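PDB 5XFM: alpha-glucosidase from Bacteroides thetaiotaomicron, which probably hydrolyses both beta-L-arabinopyranosides and alpha-galactosides, as a bifunctional, calcium-binding member of glycoside hydrolase family 97. Local coordinates for residues 159-171 with 235-247. The protein carries 1 engineered substitution. Residues are numbered along the deposited sequence; the frame is centred on the assembly and turned at random.
Sequences QSDAMIGWKRTKP and AFPMAEENNGNGT
Met-163 reaches across to the 240-243 backbone. Its CB lies over one face of the Arg-168 guanidinium, and its CG is 3.5 Å from Glu-240 O. Bends at chi2 (-46°) and chi3 curl the thioether against 240-243, where SD nears Asn-243 N (3.3 Å) and Glu-240 O; CE ends 3.5 Å from Asn-243 OD1. That oxygen also accepts a nearly straight hydrogen bond from Arg-168 NH2 (3.0 Å, 160° at the hydrogen), in the guanidinium plane although the amide is turned 72° from it. Met-238 CE is directed at Pro-171 CG, 4.0 Å off, with Ser-160 O beside it at 3.5 Å, while Ala-162 CB meets Glu-240 CB. Two waters accept from Gln-159 NE2, one donating to OE1 and the other to OE2 of Glu-241; OE2 also takes Met-238 N (2.8 Å) across the type I turn 238-241. Replacing Glu-241 with an alanine would probably rob Met-238 N and the Asp-408 amide of this carboxylate and break both water bridges to Gln-159. Glu-241 O and other carbonyls of 235-247 accept from Lys-409 NZ. Two inter-strand loops of the N-terminal mutarotase-like beta-sandwich thus meet beside the catalytic TIM barrel, the domain pairing of family 97.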
loop_
_atom_site.group_PDB
_atom_site.type_symbol
_atom_site.label_atom_id
_atom_site.label_comp_id
_atom_site.label_asym_id
_atom_site.label_seq_id
_atom_site.Cartn_x
_atom_site.Cartn_y
_atom_site.Cartn_z
ATOM N N GLN A 159 -3.359 -15.037 -1.797
ATOM C CA GLN A 159 -4.310 -14.895 -0.709
ATOM C C GLN A 159 -4.310 -16.187 0.118
ATOM O O GLN A 159 -4.335 -17.282 -0.439
ATOM C CB GLN A 159 -5.706 -14.576 -1.256
ATOM C CG GLN A 159 -6.818 -14.633 -0.220
ATOM C CD GLN A 159 -6.722 -13.535 0.821
ATOM O OE1 GLN A 159 -5.736 -13.440 1.554
ATOM N NE2 GLN A 159 -7.764 -12.720 0.916
ATOM N N SER A 160 -4.279 -16.071 1.442
ATOM C CA SER A 160 -4.182 -17.263 2.289
ATOM C C SER A 160 -5.535 -17.941 2.494
ATOM O O SER A 160 -6.564 -17.441 2.044
ATOM C CB SER A 160 -3.569 -16.917 3.654
ATOM O OG SER A 160 -4.465 -16.164 4.466
ATOM N N ASP A 161 -5.524 -19.096 3.154
ATOM C CA ASP A 161 -6.753 -19.679 3.674
ATOM C C ASP A 161 -7.323 -18.715 4.702
ATOM O O ASP A 161 -6.628 -17.802 5.159
ATOM C CB ASP A 161 -6.517 -21.049 4.322
ATOM C CG ASP A 161 -5.975 -22.079 3.351
ATOM O OD1 ASP A 161 -6.521 -22.192 2.233
ATOM O OD2 ASP A 161 -5.004 -22.780 3.717
ATOM N N ALA A 162 -8.595 -18.894 5.035
ATOM C CA ALA A 162 -9.219 -18.097 6.074
ATOM C C ALA A 162 -9.021 -18.771 7.425
ATOM O O ALA A 162 -9.031 -19.998 7.510
ATOM C CB ALA A 162 -10.702 -17.894 5.782
ATOM N N MET A 163 -8.847 -17.959 8.469
ATOM C CA MET A 163 -8.797 -18.423 9.865
ATOM C C MET A 163 -7.581 -19.311 10.178
ATOM O O MET A 163 -7.669 -20.198 11.022
ATOM C CB MET A 163 -10.074 -19.193 10.242
ATOM C CG MET A 163 -11.383 -18.579 9.744
ATOM S SD MET A 163 -11.506 -16.810 10.007
ATOM C CE MET A 163 -11.359 -16.675 11.790
ATOM N N ILE A 164 -6.463 -19.094 9.495
ATOM C CA ILE A 164 -5.213 -19.740 9.881
ATOM C C ILE A 164 -4.275 -18.681 10.454
ATOM O O ILE A 164 -4.686 -17.542 10.679
ATOM C CB ILE A 164 -4.528 -20.466 8.704
ATOM C CG1 ILE A 164 -4.159 -19.470 7.604
ATOM C CG2 ILE A 164 -5.421 -21.581 8.162
ATOM C CD1 ILE A 164 -3.232 -20.037 6.548
ATOM N N GLY A 165 -3.030 -19.064 10.720
ATOM C CA GLY A 165 -2.058 -18.132 11.268
ATOM C C GLY A 165 -2.314 -17.818 12.736
ATOM O O GLY A 165 -3.115 -18.482 13.397
ATOM N N TRP A 166 -1.641 -16.787 13.237
ATOM C CA TRP A 166 -1.692 -16.423 14.647
ATOM C C TRP A 166 -3.111 -16.105 15.125
ATOM O O TRP A 166 -3.751 -15.173 14.637
ATOM C CB TRP A 166 -0.769 -15.229 14.916
ATOM C CG TRP A 166 -0.800 -14.736 16.330
ATOM C CD1 TRP A 166 -1.310 -13.549 16.778
ATOM C CD2 TRP A 166 -0.285 -15.415 17.487
ATOM N NE1 TRP A 166 -1.146 -13.451 18.144
ATOM C CE2 TRP A 166 -0.522 -14.583 18.602
ATOM C CE3 TRP A 166 0.348 -16.648 17.686
ATOM C CZ2 TRP A 166 -0.145 -14.944 19.900
ATOM C CZ3 TRP A 166 0.722 -17.004 18.980
ATOM C CH2 TRP A 166 0.473 -16.153 20.065
ATOM N N LYS A 167 -3.592 -16.916 16.062
ATOM C CA LYS A 167 -4.917 -16.772 16.651
ATOM C C LYS A 167 -6.045 -16.677 15.609
ATOM O O LYS A 167 -7.031 -15.958 15.814
ATOM C CB LYS A 167 -4.944 -15.543 17.564
ATOM C CG LYS A 167 -3.891 -15.564 18.661
ATOM C CD LYS A 167 -4.145 -16.681 19.656
ATOM C CE LYS A 167 -3.097 -16.698 20.758
ATOM N NZ LYS A 167 -3.219 -17.917 21.606
ATOM N N ARG A 168 -5.904 -17.432 14.518
ATOM C CA ARG A 168 -6.914 -17.479 13.455
ATOM C C ARG A 168 -7.189 -16.105 12.842
ATOM O O ARG A 168 -8.308 -15.827 12.420
ATOM C CB ARG A 168 -8.218 -18.080 14.008
ATOM C CG ARG A 168 -8.092 -19.504 14.566
ATOM C CD ARG A 168 -9.392 -19.986 15.226
ATOM N NE ARG A 168 -10.590 -19.864 14.396
ATOM C CZ ARG A 168 -11.027 -20.799 13.558
ATOM N NH1 ARG A 168 -10.367 -21.941 13.424
ATOM N NH2 ARG A 168 -12.132 -20.594 12.855
ATOM N N THR A 169 -6.164 -15.257 12.780
ATOM C CA THR A 169 -6.323 -13.889 12.283
ATOM C C THR A 169 -6.147 -13.683 10.772
ATOM O O THR A 169 -6.329 -12.568 10.283
ATOM C CB THR A 169 -5.352 -12.930 12.985
ATOM O OG1 THR A 169 -4.029 -13.474 12.925
ATOM C CG2 THR A 169 -5.745 -12.744 14.433
ATOM N N LYS A 170 -5.782 -14.730 10.037
ATOM C CA LYS A 170 -5.655 -14.608 8.590
ATOM C C LYS A 170 -7.028 -14.691 7.913
ATOM O O LYS A 170 -7.944 -15.321 8.447
ATOM C CB LYS A 170 -4.684 -15.669 8.040
ATOM C CG LYS A 170 -3.242 -15.155 8.038
ATOM C CD LYS A 170 -2.212 -16.188 7.626
ATOM C CE LYS A 170 -0.812 -15.583 7.750
ATOM N NZ LYS A 170 0.226 -16.252 6.912
ATOM N N PRO A 171 -7.173 -14.065 6.725
ATOM C CA PRO A 171 -6.158 -13.346 5.937
ATOM C C PRO A 171 -5.721 -12.014 6.532
ATOM O O PRO A 171 -6.523 -11.339 7.187
ATOM C CB PRO A 171 -6.859 -13.112 4.588
ATOM C CG PRO A 171 -8.029 -14.078 4.574
ATOM C CD PRO A 171 -8.456 -14.142 6.008
ATOM N N ALA A 235 -12.237 -11.639 -7.892
ATOM C CA ALA A 235 -12.916 -12.531 -6.966
ATOM C C ALA A 235 -13.331 -11.787 -5.705
ATOM O O ALA A 235 -12.599 -10.920 -5.221
ATOM C CB ALA A 235 -12.018 -13.717 -6.613
ATOM N N PHE A 236 -14.496 -12.143 -5.165
ATOM C CA PHE A 236 -14.991 -11.551 -3.929
ATOM C C PHE A 236 -14.421 -12.335 -2.739
ATOM O O PHE A 236 -13.878 -13.426 -2.930
ATOM C CB PHE A 236 -16.524 -11.556 -3.918
ATOM C CG PHE A 236 -17.142 -10.566 -4.861
ATOM C CD1 PHE A 236 -16.377 -9.561 -5.437
ATOM C CD2 PHE A 236 -18.487 -10.657 -5.198
ATOM C CE1 PHE A 236 -16.943 -8.658 -6.318
ATOM C CE2 PHE A 236 -19.058 -9.755 -6.077
ATOM C CZ PHE A 236 -18.284 -8.755 -6.638
ATOM N N PRO A 237 -14.531 -11.786 -1.510
ATOM C CA PRO A 237 -13.950 -12.488 -0.356
ATOM C C PRO A 237 -14.520 -13.886 -0.129
ATOM O O PRO A 237 -15.630 -14.193 -0.568
ATOM C CB PRO A 237 -14.282 -11.565 0.830
ATOM C CG PRO A 237 -15.298 -10.585 0.320
ATOM C CD PRO A 237 -15.046 -10.455 -1.142
ATOM N N MET A 238 -13.744 -14.732 0.545
ATOM C CA MET A 238 -14.173 -16.084 0.867
ATOM C C MET A 238 -15.175 -16.091 2.021
ATOM O O MET A 238 -15.080 -15.280 2.934
ATOM C CB MET A 238 -12.958 -16.948 1.203
ATOM C CG MET A 238 -11.924 -16.966 0.089
ATOM S SD MET A 238 -10.324 -17.575 0.630
ATOM C CE MET A 238 -9.856 -16.308 1.803
ATOM N N ALA A 239 -16.131 -17.014 1.965
ATOM C CA ALA A 239 -17.177 -17.110 2.964
ATOM C C ALA A 239 -16.618 -17.383 4.361
ATOM O O ALA A 239 -17.181 -16.946 5.362
ATOM C CB ALA A 239 -18.171 -18.202 2.570
ATOM N N GLU A 240 -15.498 -18.090 4.423
ATOM C CA GLU A 240 -14.912 -18.457 5.703
ATOM C C GLU A 240 -14.229 -17.288 6.409
ATOM O O GLU A 240 -13.831 -17.421 7.561
ATOM C CB GLU A 240 -13.907 -19.602 5.530
ATOM C CG GLU A 240 -14.518 -20.929 5.097
ATOM C CD GLU A 240 -14.753 -20.999 3.597
ATOM O OE1 GLU A 240 -14.382 -20.038 2.887
ATOM O OE2 GLU A 240 -15.313 -22.015 3.131
ATOM N N GLU A 241 -14.084 -16.150 5.731
ATOM C CA GLU A 241 -13.454 -14.984 6.353
ATOM C C GLU A 241 -14.347 -14.419 7.468
ATOM O O GLU A 241 -15.532 -14.758 7.549
ATOM C CB GLU A 241 -13.155 -13.899 5.317
ATOM C CG GLU A 241 -12.030 -14.247 4.349
ATOM C CD GLU A 241 -11.742 -13.130 3.350
ATOM O OE1 GLU A 241 -11.360 -12.018 3.782
ATOM O OE2 GLU A 241 -11.910 -13.365 2.131
ATOM N N ASN A 242 -13.767 -13.596 8.342
ATOM C CA ASN A 242 -14.498 -13.015 9.474
ATOM C C ASN A 242 -15.111 -14.112 10.343
ATOM O O ASN A 242 -16.192 -13.936 10.917
ATOM C CB ASN A 242 -15.585 -12.058 8.973
ATOM C CG ASN A 242 -16.013 -11.050 10.020
ATOM O OD1 ASN A 242 -15.217 -10.638 10.862
ATOM N ND2 ASN A 242 -17.281 -10.651 9.973
ATOM N N ASN A 243 -14.426 -15.256 10.390
ATOM C CA ASN A 243 -14.902 -16.452 11.087
ATOM C C ASN A 243 -16.270 -16.939 10.593
ATOM O O ASN A 243 -17.001 -17.594 11.326
ATOM C CB ASN A 243 -14.954 -16.205 12.589
ATOM C CG ASN A 243 -14.800 -17.478 13.390
ATOM O OD1 ASN A 243 -14.167 -18.438 12.944
ATOM N ND2 ASN A 243 -15.367 -17.490 14.585
ATOM N N GLY A 244 -16.616 -16.610 9.350
ATOM C CA GLY A 244 -17.893 -17.019 8.789
ATOM C C GLY A 244 -19.032 -16.051 9.063
ATOM O O GLY A 244 -20.186 -16.352 8.761
ATOM N N ASN A 245 -18.721 -14.895 9.647
ATOM C CA ASN A 245 -19.743 -13.872 9.895
ATOM C C ASN A 245 -19.865 -12.891 8.736
ATOM O O ASN A 245 -18.861 -12.469 8.165
ATOM C CB ASN A 245 -19.436 -13.101 11.179
ATOM C CG ASN A 245 -19.147 -14.019 12.348
ATOM O OD1 ASN A 245 -20.031 -14.721 12.838
ATOM N ND2 ASN A 245 -17.899 -14.028 12.792
ATOM N N GLY A 246 -21.096 -12.542 8.377
ATOM C CA GLY A 246 -21.323 -11.624 7.277
ATOM C C GLY A 246 -21.314 -12.336 5.938
ATOM O O GLY A 246 -20.587 -13.312 5.758
ATOM N N THR A 247 -22.109 -11.843 4.993
ATOM C CA THR A 247 -22.207 -12.467 3.675
ATOM C C THR A 247 -21.104 -11.977 2.735
ATOM O O THR A 247 -20.487 -10.939 2.971
ATOM C CB THR A 247 -23.587 -12.205 3.021
ATOM O OG1 THR A 247 -23.968 -10.845 3.240
ATOM C CG2 THR A 247 -24.657 -13.108 3.620
HETATM O O HOH W 1 -8.935 -10.797 2.939
HETATM O O HOH W 2 -10.647 -12.418 -0.031
HETATM O O HOH W 3 -10.603 -13.711 8.281
#